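Local atomic coordinates of iminosuccinate reductase (Paracoccus denitrificans, PDB entry 6RQA), a protein that catalyses the NADH-dependent reduction of iminosuccinate to L-aspartate, the step that regenerates the amino donor of the beta-hydroxyaspartate cycle during glycolate and glyoxylate assimilation. Residues A[134-146]-A[291-303]; A[75-88]-A[313-325]. All coordinates share one frame; numbering follows the deposited sequence.

Contact 1 of 2, residues A[134-146]-A[291-303]; sequences AASAVSIKYLAPK and LGAVVAGDDPGRG
Val295 lies over one face of the Tyr142 ring in a CH-pi contact, its CG2 standing 3.9 Å from the ring centroid and 22° off the normal, while CG1 reaches the phenol end. At the root of the ring, Tyr142 CB rests on Val294 CG1, 3.7 Å away, the two side chains lying antiparallel. One helical turn earlier, Leu291 spreads its two methyls: CD1 meets Leu143 CD1 at 3.7 Å and CD2 settles against Ser139 CB and Val138 CG1. The compact methyls of Val138, Leu143, Leu291 and Val294 can interlock in this buried, apolar seam, where the axes of 134-143 and 291-295 approach to 10.0 Å at 54°. The short helix follows the edge strand 288-290 of the parallel, Rossmann-like NAD-binding sheet and ends in a Schellman motif at Gly297, where the positive phi suits glycine. Beyond it an Asx turn, Asp299 OD1 accepting from Gly301 N, leads the chain to Arg302. With chi3 bent to -70°, its guanidinium has Leu143 O at its edge, near its plane: NE gives that oxygen a bond of 2.8 Å, and NH2 adds a weak one. Pro145 CG covers a face of the same group, 3.4 Å from NH2, which also bonds Thr235 O. Farther out, Glu44 bonds Tyr142 OH, and Ser139 OG, bonded to Ser136 O, also pairs with His236.

Contact 2 of 2, residues A[75-88]-A[313-325]; sequences KGGFDASALVLGLK and TGVGLQDLAVAQA. With NAD (nicotinamide-adenine-dinucleotide), chain C.
Van der Waals contacts of methyls with backbone centre on Leu320, whose branched end straddles the hairpin 75-88: CD1 comes 3.4 Å from Gly77 O and CD2 3.5 Å from Leu87 N. With no side chains at Gly77 and Gly86, the helix can press its leucines onto bare backbone, and Leu317 likewise sets CD2 3.5 Å from Phe78 N. Gly316 CA lies 3.7 Å from Lys75 O; a side chain there would meet that oxygen, so glycine lets the helix start close to the strand. Nearer the turn, Val84 touches two residues one helical turn apart, CG1 meeting Leu320 CB and CG2 Gln324 CG (3.8 Å).

Charged and polar contacts gather at the other end. Lys88, bent at chi3 (73°), lies athwart Asp319 in a salt bridge, NZ to OD1 3.0 Å, whose hydrogen bond is weak. Arg131 shares that carboxylate, and Thr128 also bonds Lys88 NZ. The extended Lys75 sends NZ weakly to Gly314 O and, through a water, to Thr313 O.

Gly314 CA approaches the NAD carboxamide O7N at 3.5 Å. Lys88, on strand 84-92 of the mixed sheet and probably the proton donor/acceptor, as in relatives, stands near the nicotinamide in this ornithine cyclodeaminase/mu-crystallin family site.

Overall arrangement
Both contacts are largely buried, yet they belong to different sheets. Contact 1 packs helices at the edge of the parallel nucleotide-binding sheet, whereas contact 2 lays a helix on the mixed, largely antiparallel sheet, whose hairpin also packs against the second subunit. Their centres are 20 Å apart, and they meet where Ala135 CB touches Gln318 NE2 at 3.6 Å. Helix 125-143 serves both: its later turns carry contact 1, while Arg131 on an earlier turn binds NAD and pairs with Asp319 of contact 2. Chemistry follows place: in contact 1 a buried arginine tied to a carbonyl near the C-terminal end of that helix, with exposed Lys146 at the margin; in contact 2 a lysine-aspartate pair beside the cofactor pocket.

Contact 1 of 2, residues A[134-146]-A[291-303]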
loop_
_atom_site.group_PDB
_atom_site.type_symbol
_atom_site.label_atom_id
_atom_site.label_comp_id
_atom_site.label_asym_id
_atom_site.label_seq_id
_atom_site.Cartn_x
_atom_site.Cartn_y
_atom_site.Cartn_z
ATOM N N ALA A 134 -20.091 -10.701 -6.932
ATOM C CA ALA A 134 -21.130 -9.753 -6.553
ATOM C C ALA A 134 -21.163 -8.565 -7.505
ATOM O O ALA A 134 -22.244 -8.098 -7.883
ATOM C CB ALA A 134 -20.917 -9.288 -5.114
ATOM N N ALA A 135 -19.991 -8.070 -7.910
ATOM C CA ALA A 135 -19.943 -6.950 -8.845
ATOM C C ALA A 135 -20.617 -7.303 -10.164
ATOM O O ALA A 135 -21.378 -6.499 -10.715
ATOM C CB ALA A 135 -18.493 -6.520 -9.078
ATOM N N SER A 136 -20.355 -8.504 -10.684
ATOM C CA SER A 136 -21.009 -8.931 -11.916
ATOM C C SER A 136 -22.514 -9.078 -11.721
ATOM O O SER A 136 -23.295 -8.773 -12.629
ATOM C CB SER A 136 -20.400 -10.245 -12.404
ATOM O OG SER A 136 -21.026 -10.682 -13.597
ATOM N N ALA A 137 -22.939 -9.540 -10.542
ATOM C CA ALA A 137 -24.365 -9.702 -10.285
ATOM C C ALA A 137 -25.078 -8.359 -10.186
ATOM O O ALA A 137 -26.249 -8.252 -10.571
ATOM C CB ALA A 137 -24.579 -10.517 -9.009
ATOM N N VAL A 138 -24.397 -7.329 -9.677
ATOM C CA VAL A 138 -24.999 -6.001 -9.613
ATOM C C VAL A 138 -25.262 -5.471 -11.017
ATOM O O VAL A 138 -26.334 -4.919 -11.298
ATOM C CB VAL A 138 -24.105 -5.044 -8.800
ATOM C CG1 VAL A 138 -24.619 -3.616 -8.904
ATOM C CG2 VAL A 138 -24.047 -5.481 -7.345
ATOM N N SER A 139 -24.293 -5.635 -11.922
ATOM C CA SER A 139 -24.495 -5.211 -13.303
ATOM C C SER A 139 -25.632 -5.979 -13.961
ATOM O O SER A 139 -26.351 -5.424 -14.798
ATOM C CB SER A 139 -23.206 -5.387 -14.105
ATOM O OG SER A 139 -22.931 -6.758 -14.328
ATOM N N ILE A 140 -25.810 -7.252 -13.600
ATOM C CA ILE A 140 -26.919 -8.030 -14.142
ATOM C C ILE A 140 -28.249 -7.452 -13.673
ATOM O O ILE A 140 -29.166 -7.230 -14.471
ATOM C CB ILE A 140 -26.778 -9.512 -13.754
ATOM C CG1 ILE A 140 -25.570 -10.137 -14.453
ATOM C CG2 ILE A 140 -28.047 -10.281 -14.094
ATOM C CD1 ILE A 140 -25.344 -11.586 -14.092
ATOM N N LYS A 141 -28.366 -7.185 -12.370
ATOM C CA LYS A 141 -29.621 -6.676 -11.827
ATOM C C LYS A 141 -30.036 -5.360 -12.476
ATOM O O LYS A 141 -31.234 -5.103 -12.641
ATOM C CB LYS A 141 -29.503 -6.504 -10.312
ATOM C CG LYS A 141 -30.764 -5.980 -9.642
ATOM C CD LYS A 141 -30.522 -5.678 -8.174
ATOM C CE LYS A 141 -31.743 -5.043 -7.529
ATOM N NZ LYS A 141 -31.499 -4.709 -6.097
ATOM N N TYR A 142 -29.071 -4.525 -12.865
ATOM C CA TYR A 142 -29.372 -3.191 -13.364
ATOM C C TYR A 142 -29.214 -3.031 -14.871
ATOM O O TYR A 142 -29.617 -1.991 -15.405
ATOM C CB TYR A 142 -28.492 -2.149 -12.654
ATOM C CG TYR A 142 -28.867 -1.911 -11.207
ATOM C CD1 TYR A 142 -29.886 -1.028 -10.870
ATOM C CD2 TYR A 142 -28.203 -2.565 -10.178
ATOM C CE1 TYR A 142 -30.236 -0.807 -9.550
ATOM C CE2 TYR A 142 -28.546 -2.352 -8.853
ATOM C CZ TYR A 142 -29.562 -1.471 -8.546
ATOM O OH TYR A 142 -29.906 -1.253 -7.231
ATOM N N LEU A 143 -28.651 -4.016 -15.576
ATOM C CA LEU A 143 -28.407 -3.872 -17.008
ATOM C C LEU A 143 -28.863 -5.049 -17.862
ATOM O O LEU A 143 -28.870 -4.917 -19.090
ATOM C CB LEU A 143 -26.913 -3.629 -17.275
ATOM C CG LEU A 143 -26.263 -2.429 -16.584
ATOM C CD1 LEU A 143 -24.759 -2.444 -16.796
ATOM C CD2 LEU A 143 -26.865 -1.124 -17.086
ATOM N N ALA A 144 -29.238 -6.179 -17.269
ATOM C CA ALA A 144 -29.614 -7.338 -18.065
ATOM C C ALA A 144 -30.900 -7.068 -18.845
ATOM O O ALA A 144 -31.768 -6.317 -18.390
ATOM C CB ALA A 144 -29.801 -8.566 -17.179
ATOM N N PRO A 145 -31.040 -7.664 -20.028
ATOM C CA PRO A 145 -32.281 -7.499 -20.791
ATOM C C PRO A 145 -33.479 -8.032 -20.019
ATOM O O PRO A 145 -33.365 -8.948 -19.202
ATOM C CB PRO A 145 -32.027 -8.314 -22.065
ATOM C CG PRO A 145 -30.538 -8.388 -22.178
ATOM C CD PRO A 145 -30.035 -8.444 -20.769
ATOM N N LYS A 146 -34.637 -7.438 -20.289
ATOM C CA LYS A 146 -35.861 -7.820 -19.600
ATOM C C LYS A 146 -36.214 -9.269 -19.906
ATOM O O LYS A 146 -36.373 -9.649 -21.070
ATOM C CB LYS A 146 -37.002 -6.888 -20.006
ATOM C CG LYS A 146 -36.807 -6.198 -21.353
ATOM C CD LYS A 146 -36.498 -4.711 -21.183
ATOM C CE LYS A 146 -35.015 -4.411 -21.352
ATOM N NZ LYS A 146 -34.551 -4.649 -22.748
ATOM N N LEU A 291 -21.314 2.016 -13.579
ATOM C CA LEU A 291 -22.398 1.152 -13.127
ATOM C C LEU A 291 -23.064 1.713 -11.878
ATOM O O LEU A 291 -24.283 1.597 -11.708
ATOM C CB LEU A 291 -21.875 -0.260 -12.865
ATOM C CG LEU A 291 -22.900 -1.249 -12.302
ATOM C CD1 LEU A 291 -24.040 -1.460 -13.288
ATOM C CD2 LEU A 291 -22.248 -2.570 -11.940
ATOM N N GLY A 292 -22.278 2.334 -10.994
ATOM C CA GLY A 292 -22.841 2.898 -9.780
ATOM C C GLY A 292 -23.858 3.991 -10.040
ATOM O O GLY A 292 -24.810 4.152 -9.271
ATOM N N ALA A 293 -23.671 4.763 -11.114
ATOM C CA ALA A 293 -24.643 5.796 -11.453
ATOM C C ALA A 293 -25.995 5.191 -11.804
ATOM O O ALA A 293 -27.036 5.823 -11.583
ATOM C CB ALA A 293 -24.125 6.654 -12.607
ATOM N N VAL A 294 -26.004 3.974 -12.351
ATOM C CA VAL A 294 -27.261 3.273 -12.580
ATOM C C VAL A 294 -27.864 2.824 -11.255
ATOM O O VAL A 294 -29.086 2.875 -11.061
ATOM C CB VAL A 294 -27.043 2.084 -13.533
ATOM C CG1 VAL A 294 -28.365 1.402 -13.850
ATOM C CG2 VAL A 294 -26.352 2.545 -14.804
ATOM N N VAL A 295 -27.018 2.385 -10.320
ATOM C CA VAL A 295 -27.508 1.938 -9.020
ATOM C C VAL A 295 -28.062 3.113 -8.224
ATOM O O VAL A 295 -29.100 2.997 -7.563
ATOM C CB VAL A 295 -26.389 1.208 -8.254
ATOM C CG1 VAL A 295 -26.909 0.678 -6.927
ATOM C CG2 VAL A 295 -25.814 0.080 -9.099
ATOM N N ALA A 296 -27.388 4.260 -8.280
ATOM C CA ALA A 296 -27.810 5.443 -7.540
ATOM C C ALA A 296 -28.978 6.172 -8.190
ATOM O O ALA A 296 -29.409 7.205 -7.665
ATOM C CB ALA A 296 -26.634 6.408 -7.373
ATOM N N GLY A 297 -29.496 5.674 -9.311
ATOM C CA GLY A 297 -30.623 6.292 -9.972
ATOM C C GLY A 297 -30.291 7.466 -10.869
ATOM O O GLY A 297 -31.209 8.043 -11.467
ATOM N N ASP A 298 -29.016 7.839 -10.987
ATOM C CA ASP A 298 -28.635 8.965 -11.832
ATOM C C ASP A 298 -28.517 8.587 -13.303
ATOM O O ASP A 298 -28.582 9.472 -14.162
ATOM C CB ASP A 298 -27.311 9.564 -11.348
ATOM C CG ASP A 298 -27.407 10.136 -9.946
ATOM O OD1 ASP A 298 -27.540 9.347 -8.987
ATOM O OD2 ASP A 298 -27.348 11.375 -9.802
ATOM N N ASP A 299 -28.347 7.304 -13.611
ATOM C CA ASP A 299 -28.219 6.831 -14.977
ATOM C C ASP A 299 -29.343 5.850 -15.280
ATOM O O ASP A 299 -29.570 4.916 -14.497
ATOM C CB ASP A 299 -26.850 6.157 -15.193
ATOM C CG ASP A 299 -26.532 5.916 -16.661
ATOM O OD1 ASP A 299 -27.350 5.291 -17.368
ATOM O OD2 ASP A 299 -25.450 6.351 -17.109
ATOM N N PRO A 300 -30.075 6.025 -16.385
ATOM C CA PRO A 300 -31.146 5.069 -16.704
ATOM C C PRO A 300 -30.634 3.674 -17.012
ATOM O O PRO A 300 -31.362 2.698 -16.790
ATOM C CB PRO A 300 -31.836 5.705 -17.920
ATOM C CG PRO A 300 -30.802 6.603 -18.519
ATOM C CD PRO A 300 -29.995 7.122 -17.365
ATOM N N GLY A 301 -29.409 3.546 -17.515
ATOM C CA GLY A 301 -28.815 2.243 -17.730
ATOM C C GLY A 301 -28.903 1.741 -19.156
ATOM O O GLY A 301 -28.394 2.381 -20.081
ATOM N N ARG A 302 -29.548 0.587 -19.339
ATOM C CA ARG A 302 -29.625 -0.028 -20.661
ATOM C C ARG A 302 -30.430 0.832 -21.629
ATOM O O ARG A 302 -29.956 1.164 -22.721
ATOM C CB ARG A 302 -30.230 -1.428 -20.551
ATOM C CG ARG A 302 -30.736 -1.990 -21.869
ATOM C CD ARG A 302 -31.198 -3.430 -21.718
ATOM N NE ARG A 302 -30.076 -4.339 -21.501
ATOM C CZ ARG A 302 -29.391 -4.924 -22.478
ATOM N NH1 ARG A 302 -29.714 -4.698 -23.745
ATOM N NH2 ARG A 302 -28.384 -5.736 -22.189
ATOM N N GLY A 303 -31.648 1.203 -21.245
ATOM C CA GLY A 303 -32.518 1.940 -22.139
ATOM C C GLY A 303 -32.964 1.104 -23.321
ATOM O O GLY A 303 -33.591 0.054 -23.144
#

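Contact 2 of 2, residues A[75-88]-A[313-325]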
loop_
_atom_site.group_PDB
_atom_site.type_symbol
_atom_site.label_atom_id
_atom_site.label_comp_id
_atom_site.label_asym_id
_atom_site.label_seq_id
_atom_site.Cartn_x
_atom_site.Cartn_y
_atom_site.Cartn_z
ATOM N N LYS A 75 -4.436 -2.004 -2.862
ATOM C CA LYS A 75 -5.645 -1.334 -3.347
ATOM C C LYS A 75 -6.342 -0.728 -2.132
ATOM O O LYS A 75 -7.132 -1.395 -1.459
ATOM C CB LYS A 75 -6.555 -2.295 -4.107
ATOM C CG LYS A 75 -6.051 -2.654 -5.497
ATOM C CD LYS A 75 -7.031 -3.555 -6.232
ATOM C CE LYS A 75 -6.554 -3.858 -7.643
ATOM N NZ LYS A 75 -7.486 -4.772 -8.364
ATOM N N GLY A 76 -6.037 0.538 -1.846
ATOM C CA GLY A 76 -6.654 1.223 -0.732
ATOM C C GLY A 76 -7.900 1.990 -1.137
ATOM O O GLY A 76 -8.207 2.156 -2.315
ATOM N N GLY A 77 -8.623 2.461 -0.129
ATOM C CA GLY A 77 -9.842 3.213 -0.372
ATOM C C GLY A 77 -10.440 3.682 0.936
ATOM O O GLY A 77 -10.022 3.270 2.024
ATOM N N PHE A 78 -11.437 4.555 0.809
ATOM C CA PHE A 78 -12.120 5.117 1.966
ATOM C C PHE A 78 -13.590 5.312 1.635
ATOM O O PHE A 78 -13.923 5.868 0.585
ATOM C CB PHE A 78 -11.485 6.445 2.392
ATOM C CG PHE A 78 -12.226 7.146 3.495
ATOM C CD1 PHE A 78 -12.550 6.479 4.667
ATOM C CD2 PHE A 78 -12.584 8.479 3.368
ATOM C CE1 PHE A 78 -13.230 7.127 5.684
ATOM C CE2 PHE A 78 -13.261 9.132 4.381
ATOM C CZ PHE A 78 -13.584 8.455 5.540
ATOM N N ASP A 79 -14.459 4.850 2.531
ATOM C CA ASP A 79 -15.906 4.992 2.397
ATOM C C ASP A 79 -16.372 5.908 3.522
ATOM O O ASP A 79 -16.586 5.459 4.651
ATOM C CB ASP A 79 -16.595 3.629 2.454
ATOM C CG ASP A 79 -18.066 3.692 2.062
ATOM O OD1 ASP A 79 -18.721 4.726 2.313
ATOM O OD2 ASP A 79 -18.570 2.694 1.502
ATOM N N ALA A 80 -16.528 7.197 3.209
ATOM C CA ALA A 80 -16.975 8.158 4.211
ATOM C C ALA A 80 -18.404 7.897 4.666
ATOM O O ALA A 80 -18.765 8.287 5.781
ATOM C CB ALA A 80 -16.856 9.581 3.664
ATOM N N SER A 81 -19.219 7.246 3.836
ATOM C CA SER A 81 -20.600 6.972 4.216
ATOM C C SER A 81 -20.671 5.883 5.280
ATOM O O SER A 81 -21.402 6.014 6.269
ATOM C CB SER A 81 -21.410 6.575 2.982
ATOM O OG SER A 81 -22.756 6.296 3.323
ATOM N N ALA A 82 -19.917 4.801 5.099
ATOM C CA ALA A 82 -19.910 3.684 6.032
ATOM C C ALA A 82 -18.765 3.750 7.033
ATOM O O ALA A 82 -18.698 2.902 7.928
ATOM C CB ALA A 82 -19.847 2.358 5.267
ATOM N N LEU A 83 -17.874 4.733 6.907
ATOM C CA LEU A 83 -16.701 4.877 7.769
ATOM C C LEU A 83 -15.875 3.590 7.784
ATOM O O LEU A 83 -15.645 2.966 8.823
ATOM C CB LEU A 83 -17.103 5.305 9.182
ATOM C CG LEU A 83 -17.610 6.747 9.286
ATOM C CD1 LEU A 83 -17.889 7.122 10.730
ATOM C CD2 LEU A 83 -16.612 7.714 8.658
ATOM N N VAL A 84 -15.436 3.200 6.591
ATOM C CA VAL A 84 -14.585 2.035 6.389
ATOM C C VAL A 84 -13.325 2.500 5.676
ATOM O O VAL A 84 -13.402 3.200 4.660
ATOM C CB VAL A 84 -15.307 0.939 5.583
ATOM C CG1 VAL A 84 -14.404 -0.273 5.396
ATOM C CG2 VAL A 84 -16.603 0.544 6.276
ATOM N N LEU A 85 -12.169 2.115 6.211
ATOM C CA LEU A 85 -10.884 2.565 5.698
ATOM C C LEU A 85 -9.893 1.415 5.751
ATOM O O LEU A 85 -9.869 0.650 6.719
ATOM C CB LEU A 85 -10.350 3.757 6.507
ATOM C CG LEU A 85 -8.960 4.294 6.154
ATOM C CD1 LEU A 85 -8.961 4.940 4.778
ATOM C CD2 LEU A 85 -8.482 5.276 7.212
ATOM N N GLY A 86 -9.080 1.297 4.712
ATOM C CA GLY A 86 -8.054 0.269 4.711
ATOM C C GLY A 86 -7.588 -0.033 3.296
ATOM O O GLY A 86 -7.638 0.827 2.416
ATOM N N LEU A 87 -7.141 -1.271 3.111
ATOM C CA LEU A 87 -6.588 -1.705 1.837
ATOM C C LEU A 87 -6.570 -3.225 1.794
ATOM O O LEU A 87 -6.673 -3.897 2.824
ATOM C CB LEU A 87 -5.171 -1.164 1.622
ATOM C CG LEU A 87 -4.075 -1.868 2.431
ATOM C CD1 LEU A 87 -2.725 -1.705 1.762
ATOM C CD2 LEU A 87 -4.021 -1.359 3.865
ATOM N N LYS A 88 -6.433 -3.756 0.584
ATOM C CA LYS A 88 -6.109 -5.158 0.372
ATOM C C LYS A 88 -4.699 -5.239 -0.193
ATOM O O LYS A 88 -4.377 -4.554 -1.169
ATOM C CB LYS A 88 -7.101 -5.836 -0.575
ATOM C CG LYS A 88 -6.917 -7.350 -0.653
ATOM C CD LYS A 88 -7.945 -8.017 -1.555
ATOM C CE LYS A 88 -7.666 -7.737 -3.022
ATOM N NZ LYS A 88 -8.660 -8.403 -3.905
ATOM N N THR A 313 -13.158 -4.300 -13.418
ATOM C CA THR A 313 -11.715 -4.347 -13.222
ATOM C C THR A 313 -11.311 -4.674 -11.793
ATOM O O THR A 313 -10.206 -5.185 -11.581
ATOM C CB THR A 313 -11.076 -3.009 -13.622
ATOM O OG1 THR A 313 -11.547 -1.972 -12.753
ATOM C CG2 THR A 313 -11.432 -2.659 -15.057
ATOM N N GLY A 314 -12.170 -4.395 -10.816
ATOM C CA GLY A 314 -11.845 -4.646 -9.426
ATOM C C GLY A 314 -11.292 -3.423 -8.724
ATOM O O GLY A 314 -10.245 -2.898 -9.116
ATOM N N VAL A 315 -11.988 -2.956 -7.691
ATOM C CA VAL A 315 -11.557 -1.797 -6.921
ATOM C C VAL A 315 -11.460 -2.189 -5.454
ATOM O O VAL A 315 -12.155 -3.096 -4.982
ATOM C CB VAL A 315 -12.505 -0.591 -7.109
ATOM C CG1 VAL A 315 -12.546 -0.170 -8.571
ATOM C CG2 VAL A 315 -13.899 -0.917 -6.602
ATOM N N GLY A 316 -10.585 -1.488 -4.729
ATOM C CA GLY A 316 -10.327 -1.837 -3.343
ATOM C C GLY A 316 -11.530 -1.679 -2.433
ATOM O O GLY A 316 -11.646 -2.386 -1.429
ATOM N N LEU A 317 -12.436 -0.753 -2.761
ATOM C CA LEU A 317 -13.623 -0.566 -1.931
ATOM C C LEU A 317 -14.485 -1.821 -1.895
ATOM O O LEU A 317 -15.127 -2.103 -0.876
ATOM C CB LEU A 317 -14.442 0.624 -2.431
ATOM C CG LEU A 317 -13.864 2.026 -2.217
ATOM C CD1 LEU A 317 -14.760 3.068 -2.862
ATOM C CD2 LEU A 317 -13.675 2.325 -0.738
ATOM N N GLN A 318 -14.516 -2.583 -2.992
ATOM C CA GLN A 318 -15.247 -3.846 -2.994
ATOM C C GLN A 318 -14.684 -4.806 -1.955
ATOM O O GLN A 318 -15.440 -5.450 -1.218
ATOM C CB GLN A 318 -15.206 -4.471 -4.389
ATOM C CG GLN A 318 -15.961 -3.679 -5.441
ATOM C CD GLN A 318 -15.601 -4.097 -6.853
ATOM O OE1 GLN A 318 -14.554 -4.697 -7.087
ATOM N NE2 GLN A 318 -16.471 -3.777 -7.804
ATOM N N ASP A 319 -13.354 -4.906 -1.876
ATOM C CA ASP A 319 -12.733 -5.729 -0.843
ATOM C C ASP A 319 -13.017 -5.175 0.547
ATOM O O ASP A 319 -13.301 -5.935 1.480
ATOM C CB ASP A 319 -11.225 -5.818 -1.082
ATOM C CG ASP A 319 -10.883 -6.349 -2.459
ATOM O OD1 ASP A 319 -11.324 -7.468 -2.794
ATOM O OD2 ASP A 319 -10.177 -5.640 -3.208
ATOM N N LEU A 320 -12.947 -3.851 0.705
ATOM C CA LEU A 320 -13.193 -3.248 2.011
ATOM C C LEU A 320 -14.625 -3.482 2.468
ATOM O O LEU A 320 -14.867 -3.808 3.636
ATOM C CB LEU A 320 -12.883 -1.752 1.966
ATOM C CG LEU A 320 -11.434 -1.344 1.690
ATOM C CD1 LEU A 320 -11.295 0.170 1.706
ATOM C CD2 LEU A 320 -10.494 -1.980 2.701
ATOM N N ALA A 321 -15.591 -3.326 1.559
ATOM C CA ALA A 321 -16.992 -3.477 1.936
ATOM C C ALA A 321 -17.309 -4.908 2.344
ATOM O O ALA A 321 -18.027 -5.136 3.324
ATOM C CB ALA A 321 -17.897 -3.041 0.784
ATOM N N VAL A 322 -16.781 -5.887 1.609
ATOM C CA VAL A 322 -17.095 -7.276 1.917
ATOM C C VAL A 322 -16.320 -7.749 3.144
ATOM O O VAL A 322 -16.765 -8.667 3.844
ATOM C CB VAL A 322 -16.830 -8.167 0.689
ATOM C CG1 VAL A 322 -15.336 -8.383 0.481
ATOM C CG2 VAL A 322 -17.559 -9.492 0.819
ATOM N N ALA A 323 -15.174 -7.132 3.439
ATOM C CA ALA A 323 -14.412 -7.516 4.623
ATOM C C ALA A 323 -14.992 -6.896 5.887
ATOM O O ALA A 323 -14.990 -7.530 6.948
ATOM C CB ALA A 323 -12.945 -7.121 4.464
ATOM N N GLN A 324 -15.483 -5.658 5.796
ATOM C CA GLN A 324 -16.120 -5.032 6.950
ATOM C C GLN A 324 -17.349 -5.817 7.391
ATOM O O GLN A 324 -17.577 -6.004 8.590
ATOM C CB GLN A 324 -16.490 -3.583 6.631
ATOM C CG GLN A 324 -17.348 -2.902 7.693
ATOM C CD GLN A 324 -16.668 -2.832 9.051
ATOM O OE1 GLN A 324 -15.446 -2.949 9.160
ATOM N NE2 GLN A 324 -17.461 -2.637 10.097
ATOM N N ALA A 325 -18.147 -6.291 6.431
ATOM C CA ALA A 325 -19.302 -7.116 6.770
ATOM C C ALA A 325 -18.880 -8.432 7.414
ATOM O O ALA A 325 -19.574 -8.938 8.303
ATOM C CB ALA A 325 -20.143 -7.378 5.522
HETATM P PA NAD C . -8.070 -19.368 -13.611
HETATM O O1A NAD C . -6.695 -19.415 -14.218
HETATM O O2A NAD C . -8.726 -20.245 -12.593
HETATM O O5B NAD C . -8.969 -19.786 -15.035
HETATM C C5B NAD C . -8.401 -19.104 -16.084
HETATM C C4B NAD C . -9.207 -19.376 -17.328
HETATM O O4B NAD C . -8.722 -18.538 -18.359
HETATM C C3B NAD C . -8.882 -20.816 -17.713
HETATM O O3B NAD C . -9.854 -21.583 -17.078
HETATM C C2B NAD C . -9.057 -20.780 -19.236
HETATM O O2B NAD C . -10.374 -20.991 -19.617
HETATM C C1B NAD C . -8.702 -19.277 -19.579
HETATM N N9A NAD C . -7.337 -19.157 -20.103
HETATM C C8A NAD C . -6.104 -19.494 -19.514
HETATM N N7A NAD C . -5.064 -19.234 -20.306
HETATM C C5A NAD C . -5.638 -18.698 -21.473
HETATM C C6A NAD C . -5.078 -18.224 -22.690
HETATM N N6A NAD C . -3.726 -18.247 -22.863
HETATM N N1A NAD C . -5.890 -17.743 -23.687
HETATM C C2A NAD C . -7.237 -17.755 -23.437
HETATM N N3A NAD C . -7.910 -18.167 -22.339
HETATM C C4A NAD C . -7.060 -18.642 -21.365
HETATM O O3 NAD C . -8.159 -17.774 -13.400
HETATM P PN NAD C . -9.270 -17.291 -12.376
HETATM O O1N NAD C . -10.668 -17.854 -12.439
HETATM O O2N NAD C . -8.416 -16.972 -11.201
HETATM O O5D NAD C . -9.638 -15.605 -12.823
HETATM C C5D NAD C . -9.537 -15.534 -14.180
HETATM C C4D NAD C . -9.441 -14.080 -14.570
HETATM O O4D NAD C . -10.250 -13.310 -13.654
HETATM C C3D NAD C . -7.962 -13.645 -14.348
HETATM O O3D NAD C . -7.580 -13.004 -15.512
HETATM C C2D NAD C . -8.064 -12.665 -13.164
HETATM O O2D NAD C . -7.255 -11.545 -13.284
HETATM C C1D NAD C . -9.511 -12.162 -13.380
HETATM N N1N NAD C . -10.042 -11.585 -12.081
HETATM C C2N NAD C . -10.773 -10.438 -12.194
HETATM C C3N NAD C . -11.295 -9.845 -11.046
HETATM C C7N NAD C . -12.084 -8.596 -11.260
HETATM O O7N NAD C . -12.585 -7.978 -10.328
HETATM N N7N NAD C . -12.221 -8.172 -12.560
HETATM C C4N NAD C . -11.062 -10.428 -9.800
HETATM C C5N NAD C . -10.312 -11.595 -9.715
HETATM C C6N NAD C . -9.794 -12.182 -10.876
HETATM O O HOH W 1 -7.182 -4.705 -10.860
#